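Imidazolonepropionase (Unidentified, PDB 2OOF) catalyses the hydrolytic opening of the imidazolone ring of imidazolone-5-propanoate to give N-formimidoyl-L-glutamate, the third step of histidine degradation. Local coordinates at residues A[15-20]-A[349-354]; A[68-73]-A[314-319]; A[109-114]-A[152-157]; A[224-229]-A[252-257]. All coordinates share one frame; numbering follows the deposited sequence.

Contact 1 joins the earliest and latest segments and spans contact 2, which in turn spans contacts 3 and 4, one after the other. Contact 2, at the centre of the chain, brings the strand 63-73 and the loop after strand 312-314 together round the iron, so the first and last strands of the TIM-type barrel meet there. Contact 1 touches it directly, Val350 O lying 2.7 Å from Ile69 N. Contacts 3 and 4 pack helices outside the barrel, their centres about 20 and 22 Å from that of contact 2, and do not touch contact 2, though contact 3 borders Tyr144 of the substrate site.

Contact 1: residues A[15-20]-A[349-354]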
# COMPACT_ATOMS: atom_id res chain seq x y z
N ALA A 15 13.00 -17.57 -0.71
CA ALA A 15 12.66 -16.92 -1.97
C ALA A 15 13.05 -15.52 -1.52
O ALA A 15 12.25 -14.78 -0.94
CB ALA A 15 11.15 -17.00 -2.24
N THR A 16 14.32 -15.18 -1.74
CA THR A 16 14.86 -13.91 -1.29
C THR A 16 14.28 -12.69 -1.96
O THR A 16 14.25 -11.61 -1.37
CB THR A 16 16.39 -13.84 -1.48
OG1 THR A 16 16.70 -13.80 -2.87
CG2 THR A 16 17.05 -15.07 -0.86
N LEU A 17 13.83 -12.86 -3.20
CA LEU A 17 13.29 -11.75 -3.96
C LEU A 17 14.31 -10.63 -4.05
O LEU A 17 13.97 -9.44 -3.99
CB LEU A 17 11.98 -11.25 -3.36
CG LEU A 17 10.85 -12.02 -4.07
CD1 LEU A 17 10.08 -12.86 -3.09
CD2 LEU A 17 9.97 -11.04 -4.81
N ARG A 18 15.57 -11.02 -4.19
CA ARG A 18 16.66 -10.07 -4.32
C ARG A 18 16.57 -9.41 -5.69
O ARG A 18 16.23 -10.05 -6.69
CB ARG A 18 18.01 -10.78 -4.19
CG ARG A 18 18.37 -11.15 -2.76
CD ARG A 18 19.72 -11.85 -2.70
NE ARG A 18 20.78 -11.08 -3.35
CZ ARG A 18 22.08 -11.27 -3.15
NH1 ARG A 18 22.49 -12.21 -2.30
NH2 ARG A 18 22.96 -10.52 -3.79
N SER A 19 16.87 -8.12 -5.73
CA SER A 19 16.83 -7.38 -6.98
C SER A 19 17.83 -7.90 -8.02
O SER A 19 17.58 -7.81 -9.22
CB SER A 19 17.11 -5.89 -6.72
OG SER A 19 18.29 -5.73 -5.95
N ASP A 20 18.94 -8.47 -7.57
CA ASP A 20 19.96 -8.98 -8.48
C ASP A 20 19.78 -10.44 -8.89
O ASP A 20 20.56 -10.96 -9.69
CB ASP A 20 21.35 -8.78 -7.87
CG ASP A 20 21.56 -9.57 -6.59
OD1 ASP A 20 20.58 -9.77 -5.83
OD2 ASP A 20 22.71 -9.98 -6.33
N GLY A 349 5.83 -7.19 -6.80
CA GLY A 349 4.97 -6.03 -6.65
C GLY A 349 4.52 -5.76 -5.22
O GLY A 349 4.20 -4.61 -4.87
N VAL A 350 4.49 -6.80 -4.39
CA VAL A 350 4.07 -6.64 -3.00
C VAL A 350 5.22 -6.76 -2.00
O VAL A 350 5.01 -6.84 -0.79
CB VAL A 350 2.96 -7.67 -2.62
CG1 VAL A 350 1.75 -7.47 -3.53
CG2 VAL A 350 3.49 -9.10 -2.71
N THR A 351 6.45 -6.79 -2.52
CA THR A 351 7.62 -6.85 -1.66
C THR A 351 8.59 -5.75 -2.07
O THR A 351 8.44 -4.60 -1.66
CB THR A 351 8.36 -8.23 -1.72
OG1 THR A 351 8.66 -8.58 -3.08
CG2 THR A 351 7.52 -9.33 -1.05
N ARG A 352 9.55 -6.11 -2.91
CA ARG A 352 10.58 -5.20 -3.40
C ARG A 352 10.06 -3.85 -3.92
O ARG A 352 10.47 -2.80 -3.43
CB ARG A 352 11.39 -5.89 -4.51
CG ARG A 352 12.72 -5.24 -4.77
CD ARG A 352 13.69 -6.19 -5.48
NE ARG A 352 13.33 -6.45 -6.86
CZ ARG A 352 12.94 -7.62 -7.34
NH1 ARG A 352 12.85 -8.67 -6.53
NH2 ARG A 352 12.65 -7.76 -8.62
N HIS A 353 9.17 -3.90 -4.90
CA HIS A 353 8.62 -2.68 -5.49
C HIS A 353 7.69 -1.91 -4.55
O HIS A 353 7.65 -0.68 -4.58
CB HIS A 353 7.92 -3.02 -6.80
CG HIS A 353 8.82 -3.68 -7.79
ND1 HIS A 353 8.36 -4.52 -8.79
CD2 HIS A 353 10.17 -3.64 -7.93
CE1 HIS A 353 9.39 -4.97 -9.48
NE2 HIS A 353 10.50 -4.45 -8.99
N ALA A 354 6.95 -2.63 -3.71
CA ALA A 354 6.05 -1.99 -2.76
C ALA A 354 6.89 -1.26 -1.71
O ALA A 354 6.54 -0.18 -1.25
CB ALA A 354 5.15 -3.03 -2.09
O HOH W 1 13.97 -11.58 -7.13
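Leu17 O takes its hydrogen bond from Arg352 NH1, 2.9 Å away, from well above the carbonyl plane (67° out of it) instead of on a lone pair. The left-handed helical backbone of Leu17 presents the oxygen to the arginine while its side chain also leaves toward residues 349-354. Arg352 reaches it with CG anti to its backbone N (chi1 -161°) and a bend at chi3, which brings the guanidinium round beside the loop. Ser19 covers part of one face of that group, its CA 3.6 Å above the plane and offset toward the rim, and Ser19 CB lies against Arg352 CD at 3.7 Å. A small serine suits this place because the flat group can come right up to its backbone. A water 2.8 Å from Arg18 O also makes a weak bond to Arg352 NH1. With an alanine at Arg352, Leu17 O would probably lose its donor across the contact and the Ser19 backbone its flat cover. Deeper in, the Leu17 and Thr351 side chains cross at about a right angle, Leu17 CD2 meeting Thr351 OG1 at 3.3 Å; that hydroxyl is bonded to Met347 O and, though Thr351 stands at the N-cap position, makes no capping bond. Within the loop, Arg18 pairs with Asp20, which also has a salt bridge to Arg368, and Thr16 OG1 accepts from Arg18 N in an ST turn. Such a join, a loop from the small N-terminal beta region laid on the start of a helix beside the barrel, fits the two-part build of amidohydrolases.

Contact 2: residues A[68-73]-A[314-319]; sequences LIDCHT and VSSDIN. With FE (Fe (III) ion), chain B.
His72 and Asp317 run side by side in the same direction toward the iron, their ring and carboxylate planes turned 77° apart. Asp317 OD1 lies near the plane of the imidazole and 3.0 Å from His72 CD2, so the carboxylate oxygen meets the ring at its edge. The metal sits 2.3 Å from His72 NE2 and 2.5 Å from Asp317 OD1, and the closeness of these two donor atoms reflects their common iron. Each side chain leaves its backbone with CG anti to N, which extends it away from the main chain and into the site. Asp317 OD2, turned away from the metal, receives a hydrogen bond from a water that is itself an iron ligand at 2.4 Å. His242 supplies another ligand. This is the metal centre of the amidohydrolase barrel: His72 belongs to the His-x-His pair at the end of the first barrel strand, with His74 a probable ligand, and Asp317 follows the last strand. The backbones below are tied as well. Asp317, in a left-handed helical conformation, brings its CA to 3.0 Å from His72 O in a CA-H...O contact, and Ser315 OG gives the same oxygen a weak bond. Further back, Ser316 OG donates to Asp70 OD2 at 2.9 Å, meeting it nearly in line with the C-O bond, while Thr73 CG2 lies 3.8 Å from that hydroxyl. Small serines let the loop lie close to the strand and still serve its buried polar atoms. Asn319 ND2 bonds to Asp317 O at 2.8 Å.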
# COMPACT_ATOMS: atom_id res chain seq x y z
N LEU A 68 4.84 -9.40 3.33
CA LEU A 68 4.13 -8.71 2.26
C LEU A 68 3.87 -7.26 2.63
O LEU A 68 3.73 -6.93 3.82
CB LEU A 68 2.82 -9.44 1.94
CG LEU A 68 3.01 -10.94 1.64
CD1 LEU A 68 1.72 -11.50 1.05
CD2 LEU A 68 4.16 -11.15 0.67
N ILE A 69 3.78 -6.41 1.62
CA ILE A 69 3.59 -4.98 1.83
C ILE A 69 2.51 -4.44 0.91
O ILE A 69 2.60 -4.61 -0.31
CB ILE A 69 4.90 -4.21 1.48
CG1 ILE A 69 6.09 -4.82 2.21
CG2 ILE A 69 4.76 -2.72 1.82
CD1 ILE A 69 7.44 -4.24 1.80
N ASP A 70 1.48 -3.79 1.44
CA ASP A 70 0.51 -3.21 0.53
C ASP A 70 0.48 -1.70 0.79
O ASP A 70 -0.03 -1.19 1.79
CB ASP A 70 -0.83 -3.98 0.59
CG ASP A 70 -1.75 -3.53 1.68
OD1 ASP A 70 -1.23 -3.21 2.76
OD2 ASP A 70 -2.99 -3.52 1.45
N CYS A 71 1.14 -1.03 -0.15
CA CYS A 71 1.41 0.40 -0.17
C CYS A 71 0.34 1.39 -0.57
O CYS A 71 0.68 2.54 -0.89
CB CYS A 71 2.62 0.63 -1.09
SG CYS A 71 2.34 -0.04 -2.78
N HIS A 72 -0.93 0.99 -0.56
CA HIS A 72 -1.98 1.91 -0.97
C HIS A 72 -3.37 1.54 -0.43
O HIS A 72 -4.16 0.90 -1.13
CB HIS A 72 -2.01 1.97 -2.50
CG HIS A 72 -2.97 2.98 -3.05
ND1 HIS A 72 -2.56 4.01 -3.88
CD2 HIS A 72 -4.31 3.12 -2.90
CE1 HIS A 72 -3.61 4.74 -4.21
NE2 HIS A 72 -4.68 4.23 -3.63
N THR A 73 -3.67 1.95 0.81
CA THR A 73 -4.98 1.64 1.37
C THR A 73 -5.65 2.84 2.03
O THR A 73 -5.00 3.83 2.37
CB THR A 73 -4.93 0.49 2.42
OG1 THR A 73 -4.55 1.01 3.70
CG2 THR A 73 -3.92 -0.58 2.01
N VAL A 314 1.83 -3.71 -6.60
CA VAL A 314 0.44 -4.17 -6.64
C VAL A 314 -0.11 -3.96 -5.23
O VAL A 314 0.52 -4.35 -4.25
CB VAL A 314 0.34 -5.66 -7.01
CG1 VAL A 314 -1.08 -6.16 -6.77
CG2 VAL A 314 0.71 -5.87 -8.46
N SER A 315 -1.28 -3.34 -5.14
CA SER A 315 -1.89 -3.08 -3.85
C SER A 315 -3.41 -3.24 -3.92
O SER A 315 -4.00 -3.20 -5.00
CB SER A 315 -1.54 -1.66 -3.39
OG SER A 315 -2.20 -1.33 -2.18
N SER A 316 -4.01 -3.43 -2.75
CA SER A 316 -5.45 -3.63 -2.60
C SER A 316 -6.34 -2.41 -2.79
O SER A 316 -7.47 -2.55 -3.26
CB SER A 316 -5.74 -4.22 -1.21
OG SER A 316 -5.40 -3.30 -0.19
N ASP A 317 -5.85 -1.23 -2.43
CA ASP A 317 -6.63 0.01 -2.54
C ASP A 317 -7.91 -0.09 -1.70
O ASP A 317 -8.95 0.49 -2.04
CB ASP A 317 -6.99 0.32 -4.00
CG ASP A 317 -7.59 1.71 -4.17
OD1 ASP A 317 -7.24 2.59 -3.36
OD2 ASP A 317 -8.41 1.94 -5.09
N ILE A 318 -7.83 -0.84 -0.60
CA ILE A 318 -8.97 -1.02 0.29
C ILE A 318 -9.60 0.34 0.55
O ILE A 318 -8.94 1.25 1.04
CB ILE A 318 -8.55 -1.60 1.67
CG1 ILE A 318 -7.91 -2.97 1.50
CG2 ILE A 318 -9.78 -1.70 2.58
CD1 ILE A 318 -7.24 -3.47 2.75
N ASN A 319 -10.87 0.47 0.20
CA ASN A 319 -11.59 1.71 0.45
C ASN A 319 -13.09 1.48 0.27
O ASN A 319 -13.52 0.70 -0.60
CB ASN A 319 -11.06 2.83 -0.45
CG ASN A 319 -11.67 2.82 -1.82
OD1 ASN A 319 -12.82 3.21 -1.99
ND2 ASN A 319 -10.90 2.36 -2.80
FE FE B . -6.80 5.00 -3.33
O HOH W 2 -8.50 4.86 -5.02

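Contact 3: residues A[109-114]-A[152-157]; sequences RATRAA and LKMLRV
Lys153 NZ is gripped by three carbonyl oxygens at the end of helix 104-113. Ala114 O lies 2.7 Å from it and Arg112 O 2.8 Å, while a weak bond runs to Thr111 O at 3.2 Å. The approaches differ: NZ stands almost straight out from the Ala114 carbonyl, at a C=O...N angle of 173°, but lies above the plane of the Arg112 carbonyl. Beyond CG the lysine chain is fully extended and carries NZ across to the other segment; the axes of the short segments approach to 11.5 Å and cross at 72°. The ammonium thus sits where a helix runs out of backbone N-H donors, and its positive charge would probably be favoured by the helix dipole; Asp150 adds a salt bridge. Helix 148-164, which carries the lysine, connects strands 135-141 and 168-176 of the TIM-type barrel, so the contact fastens the shorter helix 104-113 to a helix of the barrel wall. A leucine in place of Lys153 would probably leave the three carbonyls without this donor and Asp150 without its cationic mate. Alongside, Thr111 CG2 touches Met154 SE, the selenium of a selenomethionine, at 4.1 Å, the two side chains crossing at about a right angle. With its OG1 turned beside the backbone N (chi1 -53°), Thr111 holds CG2 anti to that N and facing the selenium, while OG1 bonds to Thr107 O and Ala78 N.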
# COMPACT_ATOMS: atom_id res chain seq x y z
N ARG A 109 -18.86 12.16 5.73
CA ARG A 109 -19.74 12.55 6.82
C ARG A 109 -19.69 11.51 7.94
O ARG A 109 -19.66 11.86 9.12
CB ARG A 109 -21.18 12.71 6.34
CG ARG A 109 -21.41 13.90 5.42
CD ARG A 109 -22.90 14.08 5.12
NE ARG A 109 -23.14 15.03 4.03
CZ ARG A 109 -22.77 16.31 4.04
NH1 ARG A 109 -22.12 16.82 5.08
NH2 ARG A 109 -23.03 17.08 2.99
N ALA A 110 -19.69 10.24 7.56
CA ALA A 110 -19.64 9.16 8.54
C ALA A 110 -18.33 9.23 9.32
O ALA A 110 -18.33 9.15 10.55
CB ALA A 110 -19.77 7.81 7.86
N THR A 111 -17.23 9.38 8.59
CA THR A 111 -15.91 9.43 9.21
C THR A 111 -15.70 10.66 10.10
O THR A 111 -15.09 10.55 11.16
CB THR A 111 -14.79 9.35 8.13
OG1 THR A 111 -15.01 8.21 7.29
CG2 THR A 111 -13.43 9.20 8.79
N ARG A 112 -16.21 11.82 9.68
CA ARG A 112 -16.08 13.03 10.50
C ARG A 112 -16.82 12.79 11.81
O ARG A 112 -16.32 13.09 12.89
CB ARG A 112 -16.71 14.24 9.81
CG ARG A 112 -15.90 14.88 8.72
CD ARG A 112 -16.70 16.00 8.10
NE ARG A 112 -15.97 16.76 7.09
CZ ARG A 112 -16.46 17.82 6.46
NH1 ARG A 112 -17.68 18.25 6.74
NH2 ARG A 112 -15.72 18.45 5.57
N ALA A 113 -18.02 12.24 11.69
CA ALA A 113 -18.87 11.98 12.84
C ALA A 113 -18.32 10.90 13.77
O ALA A 113 -18.57 10.94 14.97
CB ALA A 113 -20.28 11.60 12.38
N ALA A 114 -17.58 9.94 13.24
CA ALA A 114 -17.05 8.87 14.08
C ALA A 114 -15.92 9.40 14.96
O ALA A 114 -15.15 10.26 14.53
CB ALA A 114 -16.56 7.70 13.23
N LEU A 152 -6.09 14.80 10.66
CA LEU A 152 -5.09 14.40 11.65
C LEU A 152 -5.59 13.27 12.53
O LEU A 152 -4.81 12.40 12.92
CB LEU A 152 -4.66 15.58 12.53
CG LEU A 152 -3.46 16.38 12.00
CD1 LEU A 152 -3.81 17.04 10.68
CD2 LEU A 152 -3.07 17.41 13.02
N LYS A 153 -6.88 13.25 12.83
CA LYS A 153 -7.40 12.18 13.67
C LYS A 153 -7.25 10.84 12.95
O LYS A 153 -6.95 9.83 13.59
CB LYS A 153 -8.86 12.44 14.08
CG LYS A 153 -9.95 11.61 13.44
CD LYS A 153 -11.29 12.13 13.94
CE LYS A 153 -12.46 11.60 13.14
NZ LYS A 153 -13.71 12.32 13.49
N MSE A 154 -7.44 10.82 11.63
CA MSE A 154 -7.27 9.58 10.87
C MSE A 154 -5.81 9.14 10.95
O MSE A 154 -5.52 7.97 11.17
CB MSE A 154 -7.69 9.76 9.40
CG MSE A 154 -9.17 10.09 9.22
SE MSE A 154 -9.71 10.13 7.39
CE MSE A 154 -8.93 11.81 6.90
N LEU A 155 -4.89 10.10 10.79
CA LEU A 155 -3.47 9.77 10.87
C LEU A 155 -3.12 9.20 12.24
O LEU A 155 -2.28 8.30 12.35
CB LEU A 155 -2.60 10.99 10.58
CG LEU A 155 -2.80 11.58 9.17
CD1 LEU A 155 -1.92 12.82 9.00
CD2 LEU A 155 -2.48 10.53 8.13
N ARG A 156 -3.76 9.71 13.29
CA ARG A 156 -3.50 9.23 14.64
C ARG A 156 -4.01 7.80 14.81
O ARG A 156 -3.36 6.97 15.45
CB ARG A 156 -4.14 10.14 15.69
CG ARG A 156 -3.39 11.45 15.90
CD ARG A 156 -3.78 12.15 17.19
NE ARG A 156 -5.14 12.68 17.14
CZ ARG A 156 -5.50 13.83 16.59
NH1 ARG A 156 -4.60 14.63 16.02
NH2 ARG A 156 -6.77 14.19 16.61
N VAL A 157 -5.18 7.50 14.25
CA VAL A 157 -5.71 6.15 14.35
C VAL A 157 -4.71 5.22 13.69
O VAL A 157 -4.38 4.16 14.22
CB VAL A 157 -7.07 6.03 13.63
CG1 VAL A 157 -7.54 4.57 13.63
CG2 VAL A 157 -8.08 6.91 14.32

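Contact 4: residues A[224-229]-A[252-257]; sequences QTEQVY and STLAAN
Leu254 reaches across to the backbone of helix 222-234, its CD2 lying 3.9 Å from Glu226 N and 4.0 Å from Glu226 CB. The same methyl meets Thr225 CG2 at 4.1 Å, so one branch of the leucine fills the angle between two successive residues. Its CG is anti to the backbone N (chi1 171°), which carries the fork straight toward the other helix. Beside it, on the more buried side, Tyr229 brings ring atom CE2 to 3.9 Å from Ala255 CA. The ring meets the alanine obliquely, and a residue with only a methyl lets the aromatic come this near the helix backbone; Ala255 CB is 4.2 Å from Tyr229 CE2. The looser side is that of Glu226. Its extended chain stands at about a right angle to Leu254, and Glu226 OE2 comes no nearer to the other segment than 4.2 Å, at Leu254 CD1. Glu226 and Leu254 are both partly exposed, which suits a carboxylate that has no hydrogen bond across this interface. No polar bond joins the two segments at all: their axes run 10.7 Å apart and nearly parallel, at 17°, with van der Waals packing between them. Thr225 is buried, yet its hydroxyl is served by Ser221 O, leaving the methyl for Leu254. Inward, Thr225 and Tyr229 rest on Val213 of strand 210-215 and Met243 of strand 238-243. Tyr229 also meets Phe258 edge-to-face and makes a weak bond to Lys240 O. The two helices, each following one of these parallel barrel strands, are thus neighbours in the barrel's outer layer, with helix 187-204 flanking helix 222-234.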
# COMPACT_ATOMS: atom_id res chain seq x y z
N GLN A 224 -3.48 22.76 -8.85
CA GLN A 224 -3.80 22.60 -7.43
C GLN A 224 -2.93 21.51 -6.84
O GLN A 224 -2.51 21.59 -5.69
CB GLN A 224 -5.28 22.24 -7.26
CG GLN A 224 -6.21 23.23 -7.91
CD GLN A 224 -7.65 22.84 -7.72
OE1 GLN A 224 -8.04 21.71 -8.00
NE2 GLN A 224 -8.46 23.79 -7.26
N THR A 225 -2.66 20.48 -7.64
CA THR A 225 -1.84 19.37 -7.19
C THR A 225 -0.41 19.87 -6.94
O THR A 225 0.20 19.52 -5.92
CB THR A 225 -1.83 18.23 -8.24
OG1 THR A 225 -3.16 17.74 -8.41
CG2 THR A 225 -0.93 17.08 -7.80
N GLU A 226 0.10 20.70 -7.85
CA GLU A 226 1.44 21.23 -7.72
C GLU A 226 1.60 22.05 -6.44
O GLU A 226 2.67 22.04 -5.83
CB GLU A 226 1.80 22.09 -8.92
CG GLU A 226 3.12 22.81 -8.78
CD GLU A 226 3.54 23.47 -10.07
OE1 GLU A 226 2.70 24.18 -10.66
OE2 GLU A 226 4.70 23.28 -10.48
N GLN A 227 0.53 22.75 -6.05
CA GLN A 227 0.54 23.56 -4.83
C GLN A 227 0.88 22.72 -3.60
O GLN A 227 1.81 23.03 -2.84
CB GLN A 227 -0.83 24.21 -4.63
CG GLN A 227 -1.13 25.36 -5.57
CD GLN A 227 -0.06 26.43 -5.52
OE1 GLN A 227 1.00 26.31 -6.14
NE2 GLN A 227 -0.32 27.49 -4.76
N VAL A 228 0.13 21.64 -3.42
CA VAL A 228 0.33 20.73 -2.30
C VAL A 228 1.77 20.24 -2.28
O VAL A 228 2.47 20.41 -1.29
CB VAL A 228 -0.61 19.52 -2.41
CG1 VAL A 228 -0.42 18.60 -1.21
CG2 VAL A 228 -2.05 20.00 -2.50
N TYR A 229 2.21 19.64 -3.37
CA TYR A 229 3.57 19.12 -3.45
C TYR A 229 4.61 20.12 -3.00
O TYR A 229 5.61 19.76 -2.38
CB TYR A 229 3.89 18.68 -4.87
CG TYR A 229 3.15 17.43 -5.30
CD1 TYR A 229 2.29 16.75 -4.43
CD2 TYR A 229 3.32 16.91 -6.57
CE1 TYR A 229 1.61 15.59 -4.83
CE2 TYR A 229 2.65 15.75 -6.99
CZ TYR A 229 1.79 15.09 -6.12
OH TYR A 229 1.13 13.95 -6.51
N SER A 252 1.05 12.53 -13.63
CA SER A 252 2.16 11.60 -13.47
C SER A 252 3.52 12.23 -13.74
O SER A 252 4.47 11.99 -13.00
CB SER A 252 1.96 10.36 -14.35
OG SER A 252 0.96 9.52 -13.80
N THR A 253 3.60 13.05 -14.79
CA THR A 253 4.86 13.71 -15.12
C THR A 253 5.26 14.66 -13.99
O THR A 253 6.41 14.68 -13.57
CB THR A 253 4.76 14.52 -16.43
OG1 THR A 253 4.44 13.64 -17.51
CG2 THR A 253 6.08 15.23 -16.73
N LEU A 254 4.29 15.43 -13.51
CA LEU A 254 4.49 16.39 -12.43
C LEU A 254 5.03 15.71 -11.17
O LEU A 254 5.96 16.20 -10.53
CB LEU A 254 3.17 17.10 -12.10
CG LEU A 254 3.14 17.98 -10.85
CD1 LEU A 254 4.05 19.18 -11.05
CD2 LEU A 254 1.71 18.44 -10.58
N ALA A 255 4.42 14.58 -10.81
CA ALA A 255 4.83 13.83 -9.63
C ALA A 255 6.28 13.39 -9.79
O ALA A 255 7.07 13.50 -8.85
CB ALA A 255 3.92 12.62 -9.44
N ALA A 256 6.61 12.92 -10.98
CA ALA A 256 7.96 12.46 -11.28
C ALA A 256 8.98 13.58 -11.08
O ALA A 256 10.08 13.34 -10.60
CB ALA A 256 8.03 11.95 -12.71
N ASN A 257 8.60 14.80 -11.46
CA ASN A 257 9.48 15.95 -11.32
C ASN A 257 9.76 16.25 -9.85
O ASN A 257 10.84 16.73 -9.50
CB ASN A 257 8.86 17.18 -11.98
CG ASN A 257 8.65 16.99 -13.47
OD1 ASN A 257 9.48 16.39 -14.15
ND2 ASN A 257 7.54 17.51 -13.98